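Local coordinates for protein AxyAgu115A (PDB 6NPS) that is a family GH115 glycoside hydrolase, an alpha-glucuronidase that probably releases glucuronic acid side groups from arabinoglucuronoxylan, at residues A351-V356 against F411-G416; Q582-L587 against E638-V643; A880-N885 against D890-L895; E818-Y823 against K831-D836; F702-V707 against Y714-D719. The protein carries 3 engineered substitutions. All blocks are in the same frame, centred on the assembly; numbering follows the deposited sequence.

Interaction 1 of 5, residues A351-V356 against F411-G416; sequences ALYKEV and FDYHGG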
# COMPACT_ATOMS: atom_id res chain seq x y z
N ALA A 351 45.06 -3.29 6.36
CA ALA A 351 43.66 -3.16 6.70
C ALA A 351 42.98 -4.52 6.54
O ALA A 351 43.02 -5.11 5.46
CB ALA A 351 43.00 -2.12 5.81
N LEU A 352 42.36 -5.02 7.61
CA LEU A 352 41.46 -6.17 7.48
C LEU A 352 40.03 -5.68 7.22
O LEU A 352 39.10 -5.99 7.96
CB LEU A 352 41.53 -7.05 8.72
CG LEU A 352 42.96 -7.40 9.09
CD1 LEU A 352 42.97 -8.36 10.26
CD2 LEU A 352 43.71 -7.98 7.89
N TYR A 353 39.88 -4.89 6.15
CA TYR A 353 38.62 -4.19 5.85
C TYR A 353 37.74 -5.04 4.94
O TYR A 353 38.21 -5.53 3.90
CB TYR A 353 38.88 -2.83 5.19
CG TYR A 353 37.63 -1.99 4.91
CD1 TYR A 353 36.82 -1.52 5.96
CD2 TYR A 353 37.26 -1.67 3.60
CE1 TYR A 353 35.69 -0.76 5.71
CE2 TYR A 353 36.13 -0.90 3.33
CZ TYR A 353 35.33 -0.45 4.40
OH TYR A 353 34.19 0.31 4.17
N LYS A 354 36.46 -5.19 5.33
CA LYS A 354 35.42 -5.94 4.62
C LYS A 354 35.88 -7.35 4.24
O LYS A 354 36.18 -8.16 5.12
CB LYS A 354 34.95 -5.19 3.37
CG LYS A 354 33.86 -4.16 3.64
CD LYS A 354 33.85 -3.11 2.55
CE LYS A 354 32.51 -2.41 2.45
NZ LYS A 354 31.55 -3.25 1.67
N GLU A 355 35.95 -7.63 2.93
CA GLU A 355 36.28 -8.97 2.48
C GLU A 355 37.68 -9.42 2.90
O GLU A 355 37.98 -10.61 2.81
CB GLU A 355 36.14 -9.05 0.94
CG GLU A 355 37.34 -8.50 0.16
CD GLU A 355 37.24 -6.98 -0.09
OE1 GLU A 355 36.18 -6.37 0.21
OE2 GLU A 355 38.24 -6.39 -0.59
N VAL A 356 38.54 -8.50 3.36
CA VAL A 356 39.92 -8.87 3.68
C VAL A 356 39.99 -9.65 5.00
O VAL A 356 40.86 -10.52 5.16
CB VAL A 356 40.83 -7.62 3.72
CG1 VAL A 356 42.30 -8.05 3.90
CG2 VAL A 356 40.66 -6.76 2.46
N PHE A 411 31.53 7.14 11.57
CA PHE A 411 30.44 8.08 11.85
C PHE A 411 29.69 8.45 10.59
O PHE A 411 28.75 9.24 10.67
CB PHE A 411 30.97 9.40 12.46
CG PHE A 411 31.65 9.27 13.80
CD1 PHE A 411 31.50 8.14 14.58
CD2 PHE A 411 32.43 10.31 14.28
CE1 PHE A 411 32.09 8.04 15.83
CE2 PHE A 411 33.06 10.21 15.53
CZ PHE A 411 32.89 9.07 16.30
N ASP A 412 30.12 7.94 9.43
CA ASP A 412 29.66 8.37 8.11
C ASP A 412 29.99 7.24 7.15
O ASP A 412 31.06 6.65 7.25
CB ASP A 412 30.36 9.67 7.72
CG ASP A 412 29.75 10.37 6.50
OD1 ASP A 412 29.90 9.87 5.36
OD2 ASP A 412 29.15 11.47 6.68
N TYR A 413 29.06 6.89 6.27
CA TYR A 413 29.34 5.80 5.36
C TYR A 413 28.53 5.94 4.08
O TYR A 413 27.32 6.15 4.12
CB TYR A 413 29.04 4.46 6.01
CG TYR A 413 29.32 3.27 5.12
CD1 TYR A 413 30.60 3.05 4.59
CD2 TYR A 413 28.31 2.33 4.84
CE1 TYR A 413 30.87 1.96 3.77
CE2 TYR A 413 28.58 1.24 4.06
CZ TYR A 413 29.85 1.06 3.53
OH TYR A 413 30.11 -0.01 2.75
N HIS A 414 29.18 5.73 2.96
CA HIS A 414 28.54 5.74 1.65
C HIS A 414 28.53 4.29 1.18
O HIS A 414 29.55 3.80 0.69
CB HIS A 414 29.35 6.66 0.73
CG HIS A 414 28.79 6.83 -0.64
ND1 HIS A 414 27.55 7.41 -0.88
CD2 HIS A 414 29.30 6.50 -1.86
CE1 HIS A 414 27.34 7.45 -2.19
NE2 HIS A 414 28.38 6.90 -2.80
N GLY A 415 27.40 3.61 1.30
CA GLY A 415 27.35 2.20 0.94
C GLY A 415 26.08 1.59 1.49
O GLY A 415 25.19 2.31 1.93
N GLY A 416 26.01 0.26 1.46
CA GLY A 416 24.80 -0.43 1.91
C GLY A 416 24.74 -0.72 3.42
O GLY A 416 25.76 -0.65 4.11
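Y353 and K354 reach from one loop toward the ring and hydroxyl of Y413 on another, and the three side chains make a contact that buries only 86 Å². Its more tightly packed part is the pair of buried, well-braced tyrosines. Y353 OH stands 3.7 Å from Y413 CE1, approaching that ring obliquely. In both tyrosines CG is anti to the backbone N (chi1 -177° in Y353), which sends each ring out from its loop toward the other. The Y353 ring stacks on H246 and its hydroxyl is hydrogen-bonded to N386. Around Y413, G415 N lies 3.8 Å above one face of the ring, G416 O is in plane at the edge, and H410 meets it edge-to-face.

The looser side belongs to the partly exposed K354, at the second position of a type II' turn from Y353 to V356. Its CG rests over a face of the Y353 ring, and the chain then bends near its end (chi4 -81°). The closest approach is nonetheless here, K354 CE to Y413 OH at 3.4 Å. NZ is 3.7 Å from the same oxygen and makes no hydrogen bond to it.

The segments lie at and just beyond the C-terminal ends of strands 348-351 and 405-410 of the parallel barrel, where TIM-barrel enzymes carry their active sites. A glycerol, probably from the crystallisation liquor, is hydrogen-bonded to Y353 OH. The loops meet through phenol oxygens resting on carbon, with no hydrogen bond between them, while Y353 OH spends its polarity on N386 and a small polyol, consistent with a sugar-binding pocket nearby.

Interaction 2 of 5, residues Q582-L587 against E638-V643; sequences QKMWLL and EHIGFV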
# COMPACT_ATOMS: atom_id res chain seq x y z
N GLN A 582 12.60 13.62 11.11
CA GLN A 582 11.87 12.55 11.80
C GLN A 582 10.38 12.92 11.91
O GLN A 582 9.50 12.12 11.58
CB GLN A 582 12.44 12.31 13.19
CG GLN A 582 13.90 11.91 13.24
CD GLN A 582 14.09 10.42 13.09
OE1 GLN A 582 13.22 9.64 13.46
NE2 GLN A 582 15.23 10.01 12.52
N LYS A 583 10.10 14.15 12.34
CA LYS A 583 8.72 14.60 12.51
C LYS A 583 7.94 14.51 11.22
O LYS A 583 6.77 14.08 11.20
CB LYS A 583 8.74 16.02 13.03
CG LYS A 583 7.38 16.72 13.13
CD LYS A 583 7.63 18.14 13.68
CE LYS A 583 6.36 19.01 13.74
NZ LYS A 583 6.84 20.43 13.97
N MET A 584 8.55 14.94 10.12
CA MET A 584 7.91 14.91 8.82
C MET A 584 7.40 13.52 8.50
O MET A 584 6.26 13.34 8.06
CB MET A 584 8.88 15.36 7.73
CG MET A 584 8.28 15.29 6.33
SD MET A 584 9.53 15.81 5.09
CE MET A 584 10.60 14.39 5.09
N TRP A 585 8.26 12.52 8.69
CA TRP A 585 7.89 11.14 8.36
C TRP A 585 6.87 10.57 9.33
O TRP A 585 6.03 9.76 8.93
CB TRP A 585 9.13 10.27 8.33
CG TRP A 585 9.97 10.49 7.08
CD1 TRP A 585 11.25 10.96 7.02
CD2 TRP A 585 9.58 10.20 5.73
NE1 TRP A 585 11.68 10.99 5.72
CE2 TRP A 585 10.68 10.53 4.90
CE3 TRP A 585 8.39 9.70 5.15
CZ2 TRP A 585 10.65 10.38 3.51
CZ3 TRP A 585 8.36 9.54 3.77
CH2 TRP A 585 9.49 9.87 2.96
N LEU A 586 7.00 10.87 10.62
CA LEU A 586 6.05 10.42 11.61
C LEU A 586 4.66 11.00 11.34
O LEU A 586 3.66 10.27 11.41
CB LEU A 586 6.52 10.79 13.01
CG LEU A 586 7.79 10.06 13.46
CD1 LEU A 586 8.29 10.73 14.72
CD2 LEU A 586 7.50 8.63 13.71
N LEU A 587 4.58 12.30 11.02
CA LEU A 587 3.30 12.89 10.59
C LEU A 587 2.77 12.26 9.31
O LEU A 587 1.55 12.13 9.13
CB LEU A 587 3.46 14.42 10.41
CG LEU A 587 3.71 15.20 11.69
CD1 LEU A 587 4.12 16.59 11.32
CD2 LEU A 587 2.39 15.28 12.62
N GLU A 638 21.73 14.98 -0.64
CA GLU A 638 20.38 14.42 -0.62
C GLU A 638 20.24 13.51 0.58
O GLU A 638 21.13 12.69 0.85
CB GLU A 638 20.09 13.60 -1.89
CG GLU A 638 19.88 14.43 -3.14
CD GLU A 638 18.71 15.38 -3.00
OE1 GLU A 638 17.63 14.93 -2.55
OE2 GLU A 638 18.88 16.57 -3.32
N HIS A 639 19.12 13.65 1.31
CA HIS A 639 19.00 12.92 2.56
C HIS A 639 17.58 12.45 2.87
O HIS A 639 17.35 11.91 3.97
CB HIS A 639 19.52 13.79 3.70
CG HIS A 639 18.89 15.14 3.76
ND1 HIS A 639 19.32 16.20 2.98
CD2 HIS A 639 17.84 15.60 4.48
CE1 HIS A 639 18.56 17.25 3.23
NE2 HIS A 639 17.66 16.92 4.15
N ILE A 640 16.63 12.59 1.96
CA ILE A 640 15.22 12.30 2.24
C ILE A 640 14.78 11.08 1.44
O ILE A 640 14.91 11.07 0.21
CB ILE A 640 14.33 13.51 1.96
CG1 ILE A 640 14.58 14.60 3.03
CG2 ILE A 640 12.78 13.09 2.04
CD1 ILE A 640 13.98 15.98 2.66
N GLY A 641 14.23 10.08 2.14
CA GLY A 641 13.47 9.02 1.47
C GLY A 641 14.27 8.14 0.53
O GLY A 641 13.80 7.80 -0.56
N PHE A 642 15.49 7.73 0.93
CA PHE A 642 16.25 6.84 0.06
C PHE A 642 15.46 5.56 -0.17
O PHE A 642 14.83 5.06 0.76
CB PHE A 642 17.62 6.49 0.68
CG PHE A 642 18.66 7.54 0.51
CD1 PHE A 642 18.30 8.89 0.34
CD2 PHE A 642 20.03 7.20 0.50
CE1 PHE A 642 19.29 9.88 0.18
CE2 PHE A 642 21.01 8.17 0.39
CZ PHE A 642 20.66 9.51 0.21
N VAL A 643 15.45 5.07 -1.41
CA VAL A 643 14.90 3.75 -1.71
C VAL A 643 16.00 2.78 -2.11
O VAL A 643 15.70 1.59 -2.36
CB VAL A 643 13.85 3.81 -2.84
CG1 VAL A 643 12.74 4.80 -2.51
CG2 VAL A 643 14.50 4.18 -4.14
O HOH W 1 14.43 10.09 4.97
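I640 lays its branch methyl CG2 against two neighbouring helix residues, 3.7 Å from CZ2 of W585 and 4.0 Å from CE of M584. Holding CG2 anti to its backbone N, with CG1 beside that nitrogen (chi1 -71°), puts the methyl on the helix side. M584 crosses I640 at about a right angle; its chain is extended as far as the sulfur and then turns at chi3 (74°), so that CE comes 3.6 Å above the W585 ring, toward its rim. The CE methyl of M584 therefore touches both the indole and I640.

G641 supplies the rest of the first shell, its CA lying 3.7 Å from W585 CZ2. A side chain here would be tight against the indole, and the backbone is in a left-handed conformation (phi 65°), which glycine adopts readily. Between the same two residues sits a bridging water that accepts from both: from G641 N at 2.8 Å and, weakly, from W585 NE1 at 3.0 Å. The buried indole N-H thus has at least a weak partner in this water.

Farther out, the peptide path of 638-643 is fixed by I640 O bonded to N650, by backbone bonding of G641 with K651, and by H639, which bonds D616 and stacks on W422. L613 of helix 601-629 touches both M584 and I640, adding another helix to the apolar cluster.

Long helices 537-558, 564-596 and 601-629 follow one another in the chain and pack together. The arrangement is that of a helical bundle whose last helix runs into an irregular segment folded back over the middle one.

Interaction 3 of 5, residues A880-N885 against D890-L895; sequences AGIQVN and DVINVL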
# COMPACT_ATOMS: atom_id res chain seq x y z
N ALA A 880 24.21 -16.92 24.87
CA ALA A 880 23.81 -16.48 26.20
C ALA A 880 23.20 -17.67 26.92
O ALA A 880 22.80 -18.66 26.30
CB ALA A 880 22.83 -15.30 26.11
N GLY A 881 23.14 -17.60 28.25
CA GLY A 881 22.56 -18.66 29.05
C GLY A 881 21.19 -18.22 29.55
O GLY A 881 21.02 -17.08 29.99
N ILE A 882 20.21 -19.12 29.45
CA ILE A 882 18.91 -18.87 30.07
C ILE A 882 18.55 -20.03 30.98
O ILE A 882 18.77 -21.20 30.65
CB ILE A 882 17.78 -18.63 29.05
CG1 ILE A 882 17.41 -19.91 28.32
CG2 ILE A 882 18.13 -17.51 28.06
CD1 ILE A 882 15.99 -19.91 27.77
N GLN A 883 17.99 -19.70 32.14
CA GLN A 883 17.48 -20.70 33.05
C GLN A 883 16.13 -20.26 33.58
O GLN A 883 15.99 -19.15 34.09
CB GLN A 883 18.44 -20.93 34.20
CG GLN A 883 17.94 -21.96 35.16
CD GLN A 883 18.90 -22.16 36.29
OE1 GLN A 883 19.78 -21.33 36.51
NE2 GLN A 883 18.75 -23.26 37.01
N VAL A 884 15.15 -21.14 33.44
CA VAL A 884 13.78 -20.89 33.89
C VAL A 884 13.54 -21.74 35.12
O VAL A 884 13.64 -22.97 35.06
CB VAL A 884 12.76 -21.19 32.79
CG1 VAL A 884 11.32 -21.09 33.32
CG2 VAL A 884 12.99 -20.25 31.63
N ASN A 885 13.24 -21.09 36.24
CA ASN A 885 12.96 -21.77 37.52
C ASN A 885 14.15 -22.67 37.84
O ASN A 885 15.29 -22.19 37.86
CB ASN A 885 11.60 -22.47 37.41
CG ASN A 885 10.45 -21.49 37.17
OD1 ASN A 885 10.38 -20.42 37.77
ND2 ASN A 885 9.53 -21.87 36.28
N ASP A 890 20.09 -23.47 29.65
CA ASP A 890 20.16 -23.70 28.22
C ASP A 890 21.03 -22.62 27.61
O ASP A 890 20.72 -21.43 27.74
CB ASP A 890 18.78 -23.70 27.58
CG ASP A 890 18.78 -24.25 26.17
OD1 ASP A 890 19.74 -24.99 25.83
OD2 ASP A 890 17.84 -23.94 25.41
N VAL A 891 22.12 -23.01 26.96
CA VAL A 891 22.99 -22.07 26.27
C VAL A 891 22.50 -21.93 24.83
O VAL A 891 22.48 -22.91 24.08
CB VAL A 891 24.45 -22.52 26.35
CG1 VAL A 891 25.34 -21.54 25.59
CG2 VAL A 891 24.86 -22.65 27.81
N ILE A 892 22.05 -20.73 24.47
CA ILE A 892 21.32 -20.51 23.22
C ILE A 892 22.14 -19.58 22.35
O ILE A 892 22.80 -18.66 22.85
CB ILE A 892 19.90 -19.92 23.44
CG1 ILE A 892 19.97 -18.58 24.16
CG2 ILE A 892 18.97 -20.89 24.19
CD1 ILE A 892 18.81 -17.66 23.82
N ASN A 893 22.10 -19.82 21.04
CA ASN A 893 22.70 -18.95 20.04
C ASN A 893 21.73 -17.81 19.77
O ASN A 893 20.60 -18.06 19.36
CB ASN A 893 22.99 -19.74 18.76
CG ASN A 893 23.71 -18.91 17.68
OD1 ASN A 893 24.02 -17.72 17.86
ND2 ASN A 893 24.00 -19.56 16.55
N VAL A 894 22.18 -16.57 19.95
CA VAL A 894 21.27 -15.43 19.81
C VAL A 894 21.33 -14.85 18.40
O VAL A 894 20.71 -13.81 18.13
CB VAL A 894 21.56 -14.32 20.85
CG1 VAL A 894 21.44 -14.87 22.27
CG2 VAL A 894 22.94 -13.70 20.62
N LEU A 895 22.04 -15.50 17.50
CA LEU A 895 22.15 -15.07 16.09
C LEU A 895 21.31 -15.94 15.15
O LEU A 895 21.05 -17.11 15.44
CB LEU A 895 23.61 -15.14 15.62
CG LEU A 895 24.57 -14.20 16.34
CD1 LEU A 895 25.95 -14.34 15.76
CD2 LEU A 895 24.09 -12.79 16.21
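Both isoleucines that meet across this strand pair, I882 and I892, hold CG1 in the crowded position between backbone N and carbonyl carbon (chi1 71° and 60°). This torsion brings each CG1 against a carbonyl oxygen of the partner strand: that of I882 lies 3.7 Å from D890 O, and that of I892 3.5 Å from A880 O. The side chains themselves touch lightly, CG2 of I882 at 4.3 Å from CD1 of I892.

Four backbone bonds knit the strands, two joining A880 with I892 and two joining I882 with D890; the shortest runs from D890 N to I882 O at 2.8 Å. Between them G881 and V891 form a non-hydrogen-bonded pair, where V891 CA also makes a CA-H...O contact with A880 O. This is an antiparallel beta hairpin in the C-terminal domain, whose many strands are consistent with the galactose-binding-like beta-sandwich of its clan.

Strand 926-934 bonds to the other edge of 879-884, through Y933 and R931. I882 packs inward on L862, F864, T919 and I921, whereas D890 and V891 are exposed. Beyond the strand, V894 CG1 approaches A880 CB (4.1 Å), and N893 OD1 accepts from L895 N (3.0 Å) in an Asx turn, the donor standing well above the carbonyl plane.

Interaction 4 of 5, residues E818-Y823 against K831-D836; sequences EVLDGY and KAFPTD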
# COMPACT_ATOMS: atom_id res chain seq x y z
N GLU A 818 26.27 -4.81 34.14
CA GLU A 818 26.18 -3.39 34.42
C GLU A 818 25.05 -2.78 33.60
O GLU A 818 24.85 -3.17 32.44
CB GLU A 818 27.49 -2.68 34.07
CG GLU A 818 28.68 -3.09 34.91
CD GLU A 818 28.83 -2.24 36.16
OE1 GLU A 818 27.93 -1.41 36.43
OE2 GLU A 818 29.84 -2.42 36.88
N VAL A 819 24.38 -1.77 34.15
CA VAL A 819 23.38 -1.03 33.38
C VAL A 819 24.09 0.11 32.67
O VAL A 819 24.77 0.91 33.31
CB VAL A 819 22.26 -0.47 34.28
CG1 VAL A 819 21.22 0.35 33.43
CG2 VAL A 819 21.57 -1.60 35.09
N LEU A 820 23.93 0.16 31.34
CA LEU A 820 24.42 1.25 30.51
C LEU A 820 23.27 2.24 30.37
O LEU A 820 22.33 2.00 29.61
CB LEU A 820 24.89 0.73 29.15
CG LEU A 820 26.08 -0.25 29.19
CD1 LEU A 820 26.41 -0.84 27.78
CD2 LEU A 820 27.27 0.48 29.71
N ASP A 821 23.35 3.36 31.10
CA ASP A 821 22.28 4.35 31.09
C ASP A 821 22.08 4.91 29.69
O ASP A 821 23.05 5.19 28.99
CB ASP A 821 22.61 5.51 32.04
CG ASP A 821 22.82 5.06 33.49
OD1 ASP A 821 22.33 3.97 33.86
OD2 ASP A 821 23.48 5.82 34.24
N GLY A 822 20.82 5.04 29.29
CA GLY A 822 20.49 5.66 28.01
C GLY A 822 20.89 4.88 26.78
O GLY A 822 20.73 5.37 25.67
N TYR A 823 21.39 3.66 26.94
CA TYR A 823 21.87 2.89 25.81
C TYR A 823 20.70 2.35 24.99
O TYR A 823 19.60 2.14 25.52
CB TYR A 823 22.78 1.76 26.31
CG TYR A 823 23.59 1.09 25.24
CD1 TYR A 823 23.04 0.08 24.49
CD2 TYR A 823 24.92 1.46 24.98
CE1 TYR A 823 23.74 -0.53 23.52
CE2 TYR A 823 25.64 0.83 23.98
CZ TYR A 823 25.04 -0.17 23.26
OH TYR A 823 25.70 -0.85 22.26
N LYS A 831 24.93 -5.23 30.12
CA LYS A 831 26.06 -5.86 29.45
C LYS A 831 27.01 -6.37 30.53
O LYS A 831 27.17 -5.72 31.56
CB LYS A 831 26.75 -4.88 28.49
CG LYS A 831 27.92 -5.49 27.76
CD LYS A 831 28.64 -4.47 26.87
CE LYS A 831 29.80 -5.12 26.16
NZ LYS A 831 30.54 -4.18 25.28
N ALA A 832 27.62 -7.52 30.31
CA ALA A 832 28.54 -8.06 31.30
C ALA A 832 29.91 -7.40 31.20
O ALA A 832 30.43 -7.17 30.11
CB ALA A 832 28.70 -9.57 31.13
N PHE A 833 30.50 -7.10 32.36
CA PHE A 833 31.88 -6.60 32.43
C PHE A 833 32.69 -7.48 33.38
O PHE A 833 32.17 -7.86 34.44
CB PHE A 833 31.94 -5.14 32.94
CG PHE A 833 31.43 -4.14 31.96
CD1 PHE A 833 32.32 -3.38 31.18
CD2 PHE A 833 30.07 -3.94 31.80
CE1 PHE A 833 31.83 -2.46 30.25
CE2 PHE A 833 29.58 -3.03 30.88
CZ PHE A 833 30.45 -2.29 30.11
N PRO A 834 33.97 -7.76 33.07
CA PRO A 834 34.77 -7.33 31.91
C PRO A 834 34.22 -7.86 30.57
O PRO A 834 33.59 -8.91 30.55
CB PRO A 834 36.17 -7.93 32.20
CG PRO A 834 36.20 -8.13 33.65
CD PRO A 834 34.79 -8.50 34.06
N THR A 835 34.46 -7.14 29.48
CA THR A 835 33.82 -7.42 28.19
C THR A 835 34.53 -8.46 27.34
O THR A 835 33.95 -8.89 26.34
CB THR A 835 33.73 -6.16 27.32
OG1 THR A 835 35.05 -5.72 26.98
CG2 THR A 835 33.02 -5.07 28.02
N ASP A 836 35.77 -8.83 27.65
CA ASP A 836 36.56 -9.70 26.80
C ASP A 836 36.59 -11.15 27.26
O ASP A 836 37.24 -11.98 26.60
CB ASP A 836 37.99 -9.17 26.68
CG ASP A 836 38.68 -9.01 28.04
OD1 ASP A 836 38.04 -8.57 29.03
OD2 ASP A 836 39.90 -9.29 28.12
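E818 and K831 form one antiparallel hydrogen-bonded pair midway along the hairpin made by strands 814-821 and 828-833. E818 N donates to K831 O at 2.9 Å, nearly straight, while K831 N returns a more bent bond to E818 O at 3.1 Å, lying in the carbonyl plane.

The apolar part centres on F833. E818 presses its aliphatic stem, not its charge, against this ring, CG coming within 3.5 Å of F833 CD2, and the carboxylate plane stands 82° from that of the ring. The stem bends at chi2 (-89°), which turns the carboxylate away from the line of the stem. L820 adds a methyl from the same strand, CD2 at 4.2 Å from F833 CZ, and its other methyl, CD1, lies 4.1 Å from CB of K831. With an alanine in place of F833, the methylenes of E818 and the CD2 methyl of L820 would probably lose their shared surface, leaving the glutamate stem held mainly at its carboxylate end by R816.

The ionic ends find partners outside the pair. E818 OE2 forms a salt bridge with R816, and K831, fully extended, carries NZ to E433 on helix 428-440, an acid that Y823 OH also reaches. Chemically, then, backbone bonds and hydrocarbon stems join the strands: E818 keeps its charge paired along its own strand, whereas that of K831 is carried out of the hairpin, tying the C-terminal domain to a helix of the barrel.

Interaction 5 of 5, residues F702-V707 against Y714-D719; sequences FTISSV and YHISTD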
# COMPACT_ATOMS: atom_id res chain seq x y z
N PHE A 702 -10.24 7.23 24.32
CA PHE A 702 -10.59 6.86 22.95
C PHE A 702 -10.95 8.12 22.19
O PHE A 702 -11.17 9.18 22.79
CB PHE A 702 -11.73 5.82 22.93
CG PHE A 702 -13.04 6.29 23.48
CD1 PHE A 702 -13.34 6.15 24.85
CD2 PHE A 702 -14.01 6.83 22.64
CE1 PHE A 702 -14.60 6.55 25.35
CE2 PHE A 702 -15.25 7.23 23.11
CZ PHE A 702 -15.56 7.09 24.49
N THR A 703 -11.01 8.02 20.85
CA THR A 703 -11.25 9.18 20.02
C THR A 703 -12.47 8.94 19.16
O THR A 703 -12.76 7.80 18.77
CB THR A 703 -9.98 9.48 19.18
OG1 THR A 703 -8.90 9.72 20.09
CG2 THR A 703 -10.14 10.73 18.29
N ILE A 704 -13.20 10.02 18.89
CA ILE A 704 -14.31 10.04 17.94
C ILE A 704 -13.94 11.02 16.83
O ILE A 704 -13.58 12.17 17.12
CB ILE A 704 -15.63 10.46 18.63
CG1 ILE A 704 -15.91 9.59 19.85
CG2 ILE A 704 -16.83 10.40 17.65
CD1 ILE A 704 -16.95 10.20 20.78
N SER A 705 -14.04 10.58 15.56
CA SER A 705 -13.52 11.31 14.41
C SER A 705 -14.54 11.40 13.29
O SER A 705 -15.22 10.41 12.98
CB SER A 705 -12.26 10.66 13.82
OG SER A 705 -11.28 10.55 14.81
N SER A 706 -14.55 12.56 12.64
CA SER A 706 -15.38 12.81 11.46
C SER A 706 -14.85 12.11 10.21
O SER A 706 -13.64 12.15 9.91
CB SER A 706 -15.43 14.31 11.15
OG SER A 706 -16.03 15.03 12.21
N VAL A 707 -15.76 11.54 9.43
CA VAL A 707 -15.48 11.09 8.07
C VAL A 707 -16.24 11.89 7.05
O VAL A 707 -15.99 11.73 5.86
CB VAL A 707 -15.78 9.59 7.88
CG1 VAL A 707 -14.91 8.76 8.81
CG2 VAL A 707 -17.25 9.33 8.14
N TYR A 714 -22.78 12.68 18.96
CA TYR A 714 -22.55 11.43 19.66
C TYR A 714 -23.13 11.53 21.08
O TYR A 714 -23.28 12.63 21.62
CB TYR A 714 -21.03 11.09 19.70
CG TYR A 714 -20.13 12.18 20.23
CD1 TYR A 714 -19.87 12.29 21.59
CD2 TYR A 714 -19.56 13.12 19.38
CE1 TYR A 714 -19.04 13.29 22.10
CE2 TYR A 714 -18.73 14.13 19.87
CZ TYR A 714 -18.48 14.21 21.23
OH TYR A 714 -17.68 15.20 21.73
N HIS A 715 -23.43 10.37 21.68
CA HIS A 715 -23.90 10.29 23.06
C HIS A 715 -23.19 9.13 23.76
O HIS A 715 -23.19 8.00 23.26
CB HIS A 715 -25.44 10.11 23.13
CG HIS A 715 -26.18 10.97 22.13
ND1 HIS A 715 -26.37 12.32 22.31
CD2 HIS A 715 -26.73 10.66 20.93
CE1 HIS A 715 -27.03 12.81 21.27
NE2 HIS A 715 -27.26 11.82 20.42
N ILE A 716 -22.57 9.42 24.89
CA ILE A 716 -21.75 8.46 25.61
C ILE A 716 -22.37 8.14 26.97
O ILE A 716 -22.72 9.06 27.73
CB ILE A 716 -20.32 9.01 25.77
CG1 ILE A 716 -19.71 9.22 24.39
CG2 ILE A 716 -19.46 8.08 26.61
CD1 ILE A 716 -18.68 10.35 24.34
N SER A 717 -22.50 6.86 27.30
CA SER A 717 -22.93 6.49 28.64
C SER A 717 -22.19 5.24 29.08
O SER A 717 -21.63 4.51 28.25
CB SER A 717 -24.45 6.26 28.70
OG SER A 717 -24.79 5.17 27.87
N THR A 718 -22.18 5.01 30.39
CA THR A 718 -21.56 3.81 30.93
C THR A 718 -22.58 3.03 31.75
O THR A 718 -23.62 3.55 32.16
CB THR A 718 -20.31 4.10 31.79
OG1 THR A 718 -20.73 4.54 33.08
CG2 THR A 718 -19.43 5.16 31.16
N ASP A 719 -22.27 1.76 31.98
CA ASP A 719 -23.21 0.88 32.64
C ASP A 719 -22.79 0.53 34.06
O ASP A 719 -23.29 -0.46 34.61
CB ASP A 719 -23.40 -0.40 31.82
CG ASP A 719 -22.17 -1.31 31.87
OD1 ASP A 719 -21.08 -0.88 32.34
OD2 ASP A 719 -22.33 -2.48 31.44
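The hydroxyl OG1 of T718 shares its one proton between the carbonyls of L723 and Q720, whereas I704, farther back along these strands, meets Y714 and I716 entirely through carbon. The fold here is a beta-sandwich: strand 700-706 belongs to one sheet and strand 712-718 to another, and the short link between them crosses from sheet to sheet instead of making a hairpin. Accordingly no hydrogen bond joins the two segments, and their nearest CA atoms, those of I704 and Y714, are 8.5 Å apart.

Side chains fill the distance. I704 directs its terminal methyl onto the face of the Y714 ring in a CH-pi contact, CD1 lying 3.8 Å from the ring centroid and 17° off the normal. In Y714, chi1 (53°) carries the ring toward I704, and chi2 (88°) turns its face to the methyl. A serine replacing Y714 would probably leave the I704 methyl without its aromatic floor and open a gap between the sheets.

Other strands close the core around this trio. I704 also touches L666 and bonds through its backbone to E740, a residue that the Y714 side chain also touches; I716 packs on I759, and F702 on V761. The same methyl of I704 serves both partners on the far sheet: its CD1 is 4.0 Å from CD1 of I716 and 3.7 Å from CD1 of Y714.

How the interactions relate
By nearest atoms, interactions 1 and 2 are the closest pair, about 7 Å apart, with centres 25 Å apart. W422, in the same long loop as 411-416, stacks on H639 of interaction 2, and W645, just past 638-643, meets H414, so the loop that follows the helices reaches the barrel loops beside the glycerol at Y353. Interaction 4 lies about 13 Å from interaction 1 between nearest atoms and is tied to the barrel through E433. It shares the C-terminal domain with interaction 3, their centres 18 Å apart, though each is a separate hairpin. Interaction 5 stands apart in its own sandwich, its centre 55 Å from that of interaction 1, remote from the probable pocket.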